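Local coordinates for protein filamentous hemagglutinin (Bordetella pertussis, PDB 1RWR) that acts as a secreted adhesin whose N-terminal TPS domain, a right-handed beta-helix, probably directs its export across the outer membrane by two-partner secretion, at residues A[24-29]-A[69-74]; A[31-36]-A[129-134]; A[98-103]-A[119-124]. All coordinates share one frame; numbering follows the deposited sequence.

Contact 1 (A[24-29]-A[69-74]); sequences ADPNSG and LTRQAS
The carboxylate of D25 reaches T70 and R71, with CG anti to the backbone N (chi1 -159°). Each of its oxygens has its own work. D25 OD1 takes the T70 backbone N-H at 2.9 Å from T70 N, and this donor sits well above the carboxylate plane. D25 OD2 receives the hydroxyl of T70 on its syn lone pair, 2.7 Å from T70 OG1. OG1 holds the crowded position between the backbone N and the carbonyl carbon, which turns it to the same carboxylate that the T70 amide binds. The two groups together grip one carboxylate and should limit its rotation.

R71 adds a salt bridge, 3.0 Å from R71 NH1 to D25 OD2. The bond is bent and weak. The guanidinium and carboxylate planes are 63° apart, so the groups do not lie flat against each other. NH1 alone sits near both carboxylate oxygens, and its hydrogen bond goes to OD2. The R71 side chain runs past P26 in the opposite direction and brings one guanidinium face over the P26 carbonyl carbon, offset toward the rim. R71 CG packs on P26 CG at 3.7 Å.

The P26 ring points at 69-74 and forms the apolar part of the contact. P26 CD touches L69 CD2 at 3.7 Å, the two side chains crossing at about a right angle, and P26 CB faces A73 CB at 4.2 Å. At the far end, a water links G29 O and S74 OG, 2.6 Å from the latter. N27 turns away from 69-74, while Q72 binds N50 O. The arrangement joins two loops that each lead into a strand, 31-36 and 75-80, which are neighbours in the parallel sheet of the TPS-domain beta-helix.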
ATOM      1  N   ALA A  24      -5.548 -16.733  10.132  1.00 14.14           N
ATOM      2  CA  ALA A  24      -6.228 -16.878  11.404  1.00 13.96           C
ATOM      3  C   ALA A  24      -7.699 -16.560  11.300  1.00 14.52           C
ATOM      4  O   ALA A  24      -8.135 -15.723  10.496  1.00 13.33           O
ATOM      5  CB  ALA A  24      -5.559 -15.980  12.465  1.00 14.75           C
ATOM      6  N   ASP A  25      -8.488 -17.217  12.142  1.00 14.92           N
ATOM      7  CA  ASP A  25      -9.921 -16.896  12.211  1.00 15.22           C
ATOM      8  C   ASP A  25     -10.075 -15.405  12.510  1.00 15.58           C
ATOM      9  O   ASP A  25      -9.402 -14.894  13.408  1.00 17.22           O
ATOM     10  CB  ASP A  25     -10.572 -17.743  13.304  1.00 15.79           C
ATOM     11  CG  ASP A  25     -12.050 -17.887  13.151  1.00 17.39           C
ATOM     12  OD1 ASP A  25     -12.573 -17.696  12.027  1.00 16.89           O
ATOM     13  OD2 ASP A  25     -12.763 -18.222  14.146  1.00 20.42           O
ATOM     14  N   PRO A  26     -10.903 -14.675  11.767  1.00 15.74           N
ATOM     15  CA  PRO A  26     -11.086 -13.252  12.041  1.00 15.70           C
ATOM     16  C   PRO A  26     -11.800 -12.988  13.348  1.00 16.13           C
ATOM     17  O   PRO A  26     -12.538 -13.846  13.875  1.00 16.68           O
ATOM     18  CB  PRO A  26     -11.958 -12.748  10.879  1.00 15.97           C
ATOM     19  CG  PRO A  26     -12.625 -13.934  10.369  1.00 16.97           C
ATOM     20  CD  PRO A  26     -11.638 -15.092  10.550  1.00 16.06           C
ATOM     21  N   ASN A  27     -11.593 -11.789  13.857  1.00 16.61           N
ATOM     22  CA  ASN A  27     -12.306 -11.341  15.042  1.00 16.79           C
ATOM     23  C   ASN A  27     -13.721 -10.949  14.682  1.00 17.94           C
ATOM     24  O   ASN A  27     -14.130 -11.108  13.526  1.00 16.82           O
ATOM     25  CB  ASN A  27     -11.563 -10.187  15.776  1.00 17.26           C
ATOM     26  CG  ASN A  27     -11.379  -8.929  14.909  1.00 16.42           C
ATOM     27  OD1 ASN A  27     -12.232  -8.606  14.051  1.00 16.61           O
ATOM     28  ND2 ASN A  27     -10.288  -8.190  15.157  1.00 16.20           N
ATOM     29  N   SER A  28     -14.431 -10.396  15.677  1.00 20.16           N
ATOM     30  CA  SER A  28     -15.842 -10.003  15.545  1.00 21.95           C
ATOM     31  C   SER A  28     -16.085  -8.897  14.526  1.00 21.97           C
ATOM     32  O   SER A  28     -17.217  -8.747  14.015  1.00 23.65           O
ATOM     33  CB  SER A  28     -16.386  -9.569  16.940  1.00 23.09           C
ATOM     34  OG  SER A  28     -15.685  -8.409  17.434  1.00 25.64           O
ATOM     35  N   GLY A  29     -15.046  -8.099  14.253  1.00 19.62           N
ATOM     36  CA  GLY A  29     -15.076  -7.064  13.252  1.00 18.32           C
ATOM     37  C   GLY A  29     -14.596  -7.482  11.868  1.00 16.44           C
ATOM     38  O   GLY A  29     -14.515  -6.652  11.009  1.00 16.42           O
ATOM     39  N   LEU A  69     -10.896 -21.215   9.936  1.00 15.38           N
ATOM     40  CA  LEU A  69     -12.020 -20.309   9.807  1.00 15.13           C
ATOM     41  C   LEU A  69     -13.335 -20.856  10.362  1.00 15.85           C
ATOM     42  O   LEU A  69     -13.718 -21.979  10.045  1.00 16.26           O
ATOM     43  CB  LEU A  69     -12.270 -19.919   8.350  1.00 14.81           C
ATOM     44  CG  LEU A  69     -11.132 -19.194   7.628  1.00 14.15           C
ATOM     45  CD1 LEU A  69     -11.504 -18.876   6.177  1.00 15.63           C
ATOM     46  CD2 LEU A  69     -10.643 -17.943   8.441  1.00 15.43           C
ATOM     47  N   THR A  70     -13.975 -20.060  11.213  1.00 15.62           N
ATOM     48  CA  THR A  70     -15.386 -20.212  11.553  1.00 16.51           C
ATOM     49  C   THR A  70     -16.249 -19.185  10.796  1.00 17.57           C
ATOM     50  O   THR A  70     -17.487 -19.299  10.757  1.00 17.90           O
ATOM     51  CB  THR A  70     -15.629 -20.064  13.061  1.00 17.50           C
ATOM     52  OG1 THR A  70     -15.303 -18.743  13.510  1.00 16.83           O
ATOM     53  CG2 THR A  70     -14.777 -20.995  13.856  1.00 17.64           C
ATOM     54  N   ARG A  71     -15.594 -18.171  10.229  1.00 17.79           N
ATOM     55  CA  ARG A  71     -16.207 -17.198   9.345  1.00 18.83           C
ATOM     56  C   ARG A  71     -15.087 -16.626   8.461  1.00 17.70           C
ATOM     57  O   ARG A  71     -13.918 -16.746   8.767  1.00 16.77           O
ATOM     58  CB  ARG A  71     -16.886 -16.049  10.082  1.00 20.64           C
ATOM     59  CG  ARG A  71     -15.975 -15.254  11.002  1.00 28.07           C
ATOM     60  CD  ARG A  71     -16.803 -14.477  12.114  1.00 36.48           C
ATOM     61  NE  ARG A  71     -16.211 -14.212  13.434  1.00 43.28           N
ATOM     62  CZ  ARG A  71     -15.204 -14.856  14.053  1.00 47.58           C
ATOM     63  NH1 ARG A  71     -14.538 -15.869  13.502  1.00 48.50           N
ATOM     64  NH2 ARG A  71     -14.849 -14.455  15.284  1.00 49.41           N
ATOM     65  N   GLN A  72     -15.499 -15.978   7.389  1.00 15.81           N
ATOM     66  CA  GLN A  72     -14.563 -15.362   6.472  1.00 14.72           C
ATOM     67  C   GLN A  72     -14.188 -13.962   6.933  1.00 14.35           C
ATOM     68  O   GLN A  72     -14.995 -13.243   7.510  1.00 13.73           O
ATOM     69  CB  GLN A  72     -15.145 -15.356   5.059  1.00 14.41           C
ATOM     70  CG  GLN A  72     -15.371 -16.751   4.514  1.00 14.13           C
ATOM     71  CD  GLN A  72     -16.134 -16.771   3.230  1.00 13.81           C
ATOM     72  OE1 GLN A  72     -17.232 -16.190   3.165  1.00 16.95           O
ATOM     73  NE2 GLN A  72     -15.575 -17.428   2.182  1.00 13.06           N
ATOM     74  N   ALA A  73     -12.945 -13.579   6.633  1.00 13.55           N
ATOM     75  CA  ALA A  73     -12.463 -12.249   6.911  1.00 13.37           C
ATOM     76  C   ALA A  73     -12.984 -11.192   5.941  1.00 12.86           C
ATOM     77  O   ALA A  73     -13.094 -11.432   4.753  1.00 13.37           O
ATOM     78  CB  ALA A  73     -10.897 -12.266   6.857  1.00 13.63           C
ATOM     79  N   SER A  74     -13.197  -9.992   6.449  1.00 13.56           N
ATOM     80  CA  SER A  74     -13.322  -8.798   5.598  1.00 14.16           C
ATOM     81  C   SER A  74     -12.007  -8.019   5.395  1.00 13.31           C
ATOM     82  O   SER A  74     -11.894  -7.281   4.436  1.00 13.29           O
ATOM     83  CB  SER A  74     -14.457  -7.893   6.082  1.00 14.94           C
ATOM     84  OG  SER A  74     -14.296  -7.595   7.427  1.00 17.76           O
TER
HETATM   85  O   HOH W   1     -16.615  -6.952   8.497  1.00 33.55           O

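Contact 2 (A[31-36]-A[129-134]); sequences VSHNKF and PSVNGG
The methyl groups of V131 meet both V31 and H33. V31 and V131 point at each other tip to tip, with CG1 of V31 4.0 Å from CG1 of V131. Both CG1 atoms are anti to their backbone N. V31 CG2 reaches the turn after V131, 3.5 Å from G133 O and 4.0 Å from G134 CA. The second V131 methyl, CG2, lies 3.7 Å from H33 ND1, as the two side chains slide past each other in opposite directions. No hydrogen bond joins 31-36 to 129-134.

The next shell fixes these groups. H33 gives its polar end, NE2, to E79, which also forms a salt bridge with K35. L77 touches both H33 and V131, and I136 packs on V31. G133 turns the chain with a positive phi of 58°. Its carbonyl accepts a hydrogen bond from N27 ND2, and N27 OD1 binds V31 N, so one asparagine links the turn to the start of strand 31-36. The contact packs the antiparallel hairpin of strands 128-132 and 135-140, an extra-helical element, against the first strand of the long parallel sheet of the beta-helix.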
ATOM      1  N   VAL A  31     -11.660  -8.828  11.048  1.00 13.24           N
ATOM      2  CA  VAL A  31     -10.211  -8.694  10.787  1.00 13.54           C
ATOM      3  C   VAL A  31      -9.469  -9.987  11.147  1.00 13.75           C
ATOM      4  O   VAL A  31      -9.523 -10.454  12.287  1.00 13.24           O
ATOM      5  CB  VAL A  31      -9.605  -7.521  11.611  1.00 14.31           C
ATOM      6  CG1 VAL A  31      -8.074  -7.455  11.453  1.00 14.41           C
ATOM      7  CG2 VAL A  31     -10.266  -6.196  11.246  1.00 14.19           C
ATOM      8  N   SER A  32      -8.701 -10.524  10.212  1.00 13.59           N
ATOM      9  CA  SER A  32      -7.836 -11.655  10.468  1.00 13.91           C
ATOM     10  C   SER A  32      -6.432 -11.086  10.667  1.00 14.47           C
ATOM     11  O   SER A  32      -5.861 -10.528   9.733  1.00 13.57           O
ATOM     12  CB  SER A  32      -7.863 -12.614   9.294  1.00 13.65           C
ATOM     13  OG  SER A  32      -6.894 -13.653   9.431  1.00 13.57           O
ATOM     14  N   HIS A  33      -5.911 -11.205  11.889  1.00 14.24           N
ATOM     15  CA  HIS A  33      -4.617 -10.646  12.267  1.00 14.47           C
ATOM     16  C   HIS A  33      -3.593 -11.774  12.267  1.00 14.53           C
ATOM     17  O   HIS A  33      -3.627 -12.681  13.100  1.00 15.27           O
ATOM     18  CB  HIS A  33      -4.733  -9.957  13.635  1.00 14.31           C
ATOM     19  CG  HIS A  33      -3.542  -9.147  14.005  1.00 15.40           C
ATOM     20  ND1 HIS A  33      -3.549  -8.242  15.043  1.00 17.70           N
ATOM     21  CD2 HIS A  33      -2.288  -9.118  13.481  1.00 14.92           C
ATOM     22  CE1 HIS A  33      -2.360  -7.673  15.130  1.00 17.58           C
ATOM     23  NE2 HIS A  33      -1.574  -8.185  14.192  1.00 17.88           N
ATOM     24  N   ASN A  34      -2.700 -11.740  11.283  1.00 14.06           N
ATOM     25  CA  ASN A  34      -1.723 -12.778  11.078  1.00 14.06           C
ATOM     26  C   ASN A  34      -0.335 -12.228  11.352  1.00 14.19           C
ATOM     27  O   ASN A  34       0.083 -11.264  10.707  1.00 14.59           O
ATOM     28  CB  ASN A  34      -1.796 -13.246   9.646  1.00 13.88           C
ATOM     29  CG  ASN A  34      -3.143 -13.823   9.317  1.00 13.82           C
ATOM     30  OD1 ASN A  34      -3.383 -14.995   9.641  1.00 13.30           O
ATOM     31  ND2 ASN A  34      -4.093 -12.973   8.821  1.00 12.40           N
ATOM     32  N   LYS A  35       0.343 -12.788  12.341  1.00 14.05           N
ATOM     33  CA  LYS A  35       1.714 -12.377  12.665  1.00 15.02           C
ATOM     34  C   LYS A  35       2.660 -13.340  12.020  1.00 14.32           C
ATOM     35  O   LYS A  35       2.401 -14.547  11.968  1.00 15.19           O
ATOM     36  CB  LYS A  35       1.941 -12.309  14.176  1.00 15.80           C
ATOM     37  CG  LYS A  35       1.242 -11.099  14.828  1.00 19.83           C
ATOM     38  CD  LYS A  35       1.324 -11.170  16.329  1.00 24.80           C
ATOM     39  CE  LYS A  35       0.607 -10.013  16.979  1.00 28.12           C
ATOM     40  NZ  LYS A  35       1.502  -8.798  17.060  1.00 30.59           N
ATOM     41  N   PHE A  36       3.761 -12.800  11.519  1.00 14.75           N
ATOM     42  CA  PHE A  36       4.813 -13.545  10.860  1.00 14.54           C
ATOM     43  C   PHE A  36       6.163 -13.114  11.379  1.00 15.01           C
ATOM     44  O   PHE A  36       6.417 -11.921  11.561  1.00 13.93           O
ATOM     45  CB  PHE A  36       4.827 -13.224   9.369  1.00 15.29           C
ATOM     46  CG  PHE A  36       3.657 -13.753   8.611  1.00 13.94           C
ATOM     47  CD1 PHE A  36       3.734 -14.970   7.973  1.00 13.78           C
ATOM     48  CD2 PHE A  36       2.462 -13.028   8.547  1.00 14.40           C
ATOM     49  CE1 PHE A  36       2.644 -15.480   7.256  1.00 15.37           C
ATOM     50  CE2 PHE A  36       1.395 -13.538   7.817  1.00 14.05           C
ATOM     51  CZ  PHE A  36       1.492 -14.756   7.182  1.00 15.01           C
ATOM     52  N   PRO A 129       0.625  -2.122  13.547  1.00 15.21           N
ATOM     53  CA  PRO A 129      -0.839  -2.129  13.676  1.00 15.46           C
ATOM     54  C   PRO A 129      -1.309  -2.199  15.104  1.00 16.51           C
ATOM     55  O   PRO A 129      -0.718  -2.926  15.885  1.00 17.78           O
ATOM     56  CB  PRO A 129      -1.279  -3.403  12.979  1.00 16.14           C
ATOM     57  CG  PRO A 129      -0.050  -4.053  12.488  1.00 17.36           C
ATOM     58  CD  PRO A 129       1.136  -3.401  13.053  1.00 16.11           C
ATOM     59  N   SER A 130      -2.344  -1.445  15.408  1.00 17.89           N
ATOM     60  CA  SER A 130      -3.149  -1.647  16.614  1.00 19.48           C
ATOM     61  C   SER A 130      -4.535  -2.039  16.147  1.00 18.25           C
ATOM     62  O   SER A 130      -5.188  -1.254  15.457  1.00 18.05           O
ATOM     63  CB  SER A 130      -3.202  -0.357  17.410  1.00 21.80           C
ATOM     64  OG  SER A 130      -1.987  -0.213  18.114  1.00 28.46           O
ATOM     65  N   VAL A 131      -4.998  -3.224  16.528  1.00 17.72           N
ATOM     66  CA  VAL A 131      -6.281  -3.756  16.084  1.00 17.26           C
ATOM     67  C   VAL A 131      -7.250  -3.884  17.285  1.00 18.04           C
ATOM     68  O   VAL A 131      -6.935  -4.547  18.269  1.00 18.61           O
ATOM     69  CB  VAL A 131      -6.108  -5.129  15.436  1.00 18.18           C
ATOM     70  CG1 VAL A 131      -7.463  -5.727  15.052  1.00 16.71           C
ATOM     71  CG2 VAL A 131      -5.170  -5.049  14.224  1.00 19.23           C
ATOM     72  N   ASN A 132      -8.408  -3.247  17.165  1.00 17.55           N
ATOM     73  CA  ASN A 132      -9.479  -3.276  18.161  1.00 18.02           C
ATOM     74  C   ASN A 132     -10.746  -3.633  17.420  1.00 16.23           C
ATOM     75  O   ASN A 132     -11.433  -2.774  16.908  1.00 16.90           O
ATOM     76  CB  ASN A 132      -9.615  -1.897  18.863  1.00 19.18           C
ATOM     77  CG  ASN A 132     -10.786  -1.833  19.864  1.00 20.79           C
ATOM     78  OD1 ASN A 132     -11.038  -2.800  20.571  1.00 24.43           O
ATOM     79  ND2 ASN A 132     -11.483  -0.688  19.931  1.00 21.75           N
ATOM     80  N   GLY A 133     -11.049  -4.923  17.362  1.00 16.48           N
ATOM     81  CA  GLY A 133     -12.150  -5.418  16.566  1.00 16.75           C
ATOM     82  C   GLY A 133     -11.958  -5.034  15.133  1.00 17.43           C
ATOM     83  O   GLY A 133     -10.893  -5.307  14.563  1.00 15.63           O
ATOM     84  N   GLY A 134     -12.950  -4.332  14.589  1.00 18.80           N
ATOM     85  CA  GLY A 134     -12.906  -3.905  13.194  1.00 20.88           C
ATOM     86  C   GLY A 134     -11.990  -2.726  12.908  1.00 21.64           C
ATOM     87  O   GLY A 134     -11.699  -2.425  11.730  1.00 23.64           O
TER

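Contact 3 (A[98-103]-A[119-124]); sequences GADLII and ASNLTL
D100 and N121 have nearly the same first torsion, -70° and -61°, with CG anti to the carbonyl carbon in both. They also neighbour each other on one face of the sheet, so the side chains lie side by side. N121 ND2 donates to D100 OD1 at 2.8 Å. The bond is straight, and the acceptor lies close to the amide plane, while the donor stands above the carboxylate plane. The two flat groups are turned 58° against each other. N121 OD1 accepts from Y159 N on the next strand, and D100 OD2 has a weak bond from H195.

The axes of strands 99-103 and 121-124 run parallel and approach to 4.8 Å. L101 N donates a hydrogen bond to N121 O, T123 N to L101 O, and I103 N to T123 O at 2.9 Å. The last two bonds lie nearly along the C=O axis. Before them, S120 N bonds to A99 O at the corner where the second chain turns.

L101, I103, L122 and L124 share the opposite face from D100 and N121. L101 CB meets L122 CD1 at 3.7 Å, and I103 CB meets L124 CD2 at 3.9 Å. L101 CD1 also packs on A119 CB at 3.7 Å. L92, from strand 91-96 of another sheet, touches L101 and L122. F160, on the adjoining strand 159-164, touches L122 and L124.

Parallel pairing and an apolar interior thus frame one polar side-chain rung. N121 bridges a carboxylate on one neighbouring strand to a backbone N-H on the other, and probably helps to stabilise the charge of D100.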
ATOM      1  N   GLY A  98     -13.708 -12.070  -1.088  1.00 14.14           N
ATOM      2  CA  GLY A  98     -12.813 -10.939  -1.238  1.00 14.49           C
ATOM      3  C   GLY A  98     -12.641 -10.181   0.068  1.00 14.10           C
ATOM      4  O   GLY A  98     -13.563 -10.013   0.846  1.00 14.59           O
ATOM      5  N   ALA A  99     -11.444  -9.669   0.286  1.00 12.83           N
ATOM      6  CA  ALA A  99     -11.140  -8.936   1.520  1.00 12.88           C
ATOM      7  C   ALA A  99     -10.099  -7.853   1.275  1.00 12.49           C
ATOM      8  O   ALA A  99      -9.368  -7.893   0.287  1.00 11.82           O
ATOM      9  CB  ALA A  99     -10.626  -9.897   2.563  1.00 13.39           C
ATOM     10  N   ASP A 100     -10.058  -6.858   2.152  1.00 12.43           N
ATOM     11  CA  ASP A 100      -8.933  -5.935   2.208  1.00 12.84           C
ATOM     12  C   ASP A 100      -7.654  -6.684   2.601  1.00 12.38           C
ATOM     13  O   ASP A 100      -7.685  -7.634   3.384  1.00 12.58           O
ATOM     14  CB  ASP A 100      -9.155  -4.845   3.276  1.00 12.42           C
ATOM     15  CG  ASP A 100     -10.247  -3.839   2.908  1.00 14.41           C
ATOM     16  OD1 ASP A 100     -10.675  -3.746   1.733  1.00 14.49           O
ATOM     17  OD2 ASP A 100     -10.728  -3.098   3.784  1.00 14.66           O
ATOM     18  N   LEU A 101      -6.545  -6.286   1.996  1.00 11.69           N
ATOM     19  CA  LEU A 101      -5.226  -6.789   2.345  1.00 11.37           C
ATOM     20  C   LEU A 101      -4.420  -5.649   2.934  1.00 10.92           C
ATOM     21  O   LEU A 101      -4.354  -4.562   2.363  1.00 11.51           O
ATOM     22  CB  LEU A 101      -4.471  -7.362   1.121  1.00 11.55           C
ATOM     23  CG  LEU A 101      -5.070  -8.611   0.475  1.00 13.10           C
ATOM     24  CD1 LEU A 101      -4.243  -8.947  -0.772  1.00 15.62           C
ATOM     25  CD2 LEU A 101      -5.089  -9.791   1.449  1.00 14.85           C
ATOM     26  N   ILE A 102      -3.784  -5.921   4.062  1.00 10.96           N
ATOM     27  CA  ILE A 102      -2.856  -4.992   4.706  1.00 11.68           C
ATOM     28  C   ILE A 102      -1.606  -5.772   5.012  1.00 11.54           C
ATOM     29  O   ILE A 102      -1.665  -6.791   5.724  1.00 10.32           O
ATOM     30  CB  ILE A 102      -3.440  -4.425   6.039  1.00 12.15           C
ATOM     31  CG1 ILE A 102      -4.817  -3.783   5.867  1.00 15.48           C
ATOM     32  CG2 ILE A 102      -2.482  -3.420   6.611  1.00 13.98           C
ATOM     33  CD1 ILE A 102      -5.969  -4.730   5.913  1.00 22.20           C
ATOM     34  N   ILE A 103      -0.481  -5.296   4.485  1.00 10.64           N
ATOM     35  CA  ILE A 103       0.834  -5.871   4.744  1.00 10.83           C
ATOM     36  C   ILE A 103       1.646  -4.831   5.522  1.00 11.32           C
ATOM     37  O   ILE A 103       1.915  -3.755   5.040  1.00 11.96           O
ATOM     38  CB  ILE A 103       1.568  -6.270   3.439  1.00 11.69           C
ATOM     39  CG1 ILE A 103       0.706  -7.125   2.477  1.00 15.74           C
ATOM     40  CG2 ILE A 103       2.898  -7.008   3.801  1.00 13.40           C
ATOM     41  CD1 ILE A 103       0.237  -8.338   3.028  1.00 18.73           C
ATOM     42  N   ALA A 119      -8.764  -9.129  -4.084  1.00 13.11           N
ATOM     43  CA  ALA A 119      -8.567  -8.227  -2.961  1.00 12.86           C
ATOM     44  C   ALA A 119      -9.423  -6.984  -3.202  1.00 12.55           C
ATOM     45  O   ALA A 119      -9.435  -6.418  -4.298  1.00 12.48           O
ATOM     46  CB  ALA A 119      -7.089  -7.825  -2.858  1.00 13.71           C
ATOM     47  N   SER A 120     -10.165  -6.564  -2.185  1.00 12.08           N
ATOM     48  CA  SER A 120     -10.979  -5.379  -2.294  1.00 12.70           C
ATOM     49  C   SER A 120     -10.149  -4.125  -2.445  1.00 11.88           C
ATOM     50  O   SER A 120     -10.509  -3.220  -3.176  1.00 10.16           O
ATOM     51  CB  SER A 120     -11.813  -5.231  -1.012  1.00 14.10           C
ATOM     52  OG  SER A 120     -12.336  -6.468  -0.654  1.00 20.73           O
ATOM     53  N   ASN A 121      -9.098  -4.065  -1.638  1.00 11.70           N
ATOM     54  CA  ASN A 121      -8.196  -2.908  -1.499  1.00 12.07           C
ATOM     55  C   ASN A 121      -6.871  -3.444  -0.980  1.00 12.13           C
ATOM     56  O   ASN A 121      -6.819  -4.547  -0.413  1.00 12.46           O
ATOM     57  CB  ASN A 121      -8.724  -1.895  -0.485  1.00 12.23           C
ATOM     58  CG  ASN A 121     -10.074  -1.324  -0.867  1.00 12.85           C
ATOM     59  OD1 ASN A 121     -10.166  -0.586  -1.836  1.00 13.62           O
ATOM     60  ND2 ASN A 121     -11.144  -1.695  -0.122  1.00 13.38           N
ATOM     61  N   LEU A 122      -5.802  -2.676  -1.135  1.00 11.16           N
ATOM     62  CA  LEU A 122      -4.467  -3.079  -0.677  1.00  9.36           C
ATOM     63  C   LEU A 122      -3.754  -1.933  -0.009  1.00  9.39           C
ATOM     64  O   LEU A 122      -3.656  -0.853  -0.596  1.00 10.28           O
ATOM     65  CB  LEU A 122      -3.587  -3.550  -1.853  1.00  9.44           C
ATOM     66  CG  LEU A 122      -2.146  -3.963  -1.586  1.00  8.17           C
ATOM     67  CD1 LEU A 122      -2.011  -5.126  -0.588  1.00  9.83           C
ATOM     68  CD2 LEU A 122      -1.479  -4.383  -2.812  1.00 10.76           C
ATOM     69  N   THR A 123      -3.249  -2.162   1.205  1.00  9.20           N
ATOM     70  CA  THR A 123      -2.405  -1.221   1.933  1.00  9.52           C
ATOM     71  C   THR A 123      -1.056  -1.863   2.243  1.00  9.92           C
ATOM     72  O   THR A 123      -1.003  -2.992   2.787  1.00 10.18           O
ATOM     73  CB  THR A 123      -3.083  -0.894   3.240  1.00  8.96           C
ATOM     74  OG1 THR A 123      -4.436  -0.449   2.986  1.00 11.03           O
ATOM     75  CG2 THR A 123      -2.357   0.179   4.035  1.00 10.54           C
ATOM     76  N   LEU A 124       0.027  -1.162   1.886  1.00 10.57           N
ATOM     77  CA  LEU A 124       1.391  -1.549   2.215  1.00  9.69           C
ATOM     78  C   LEU A 124       1.908  -0.534   3.195  1.00 10.03           C
ATOM     79  O   LEU A 124       1.873   0.671   2.921  1.00 10.81           O
ATOM     80  CB  LEU A 124       2.260  -1.555   0.971  1.00 10.58           C
ATOM     81  CG  LEU A 124       1.776  -2.470  -0.138  1.00 10.68           C
ATOM     82  CD1 LEU A 124       2.814  -2.433  -1.293  1.00 11.26           C
ATOM     83  CD2 LEU A 124       1.549  -3.896   0.395  1.00 12.09           C
TER

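All three contacts lie in the TPS secretion domain and adjoin one parallel sheet, ordered 31-36, 75-80, 99-104, 119-125. Contact 1 joins the loops before the first two strands. Contact 2 lays a hairpin strand on the first. Contact 3 pairs the third with the fourth. The centres of contacts 1 and 2 are about 11 Å apart, and A24 binds S32 and N34. Contacts 1 and 3 are about 15 Å apart and meet where S74 O binds D100 N. Contacts 2 and 3 do not touch. In sequence, contacts 1 and 2 cross, while contact 3 follows contact 1 and lies between the segments of contact 2. They join successive coils of the beta-helix and its extra-helical hairpin.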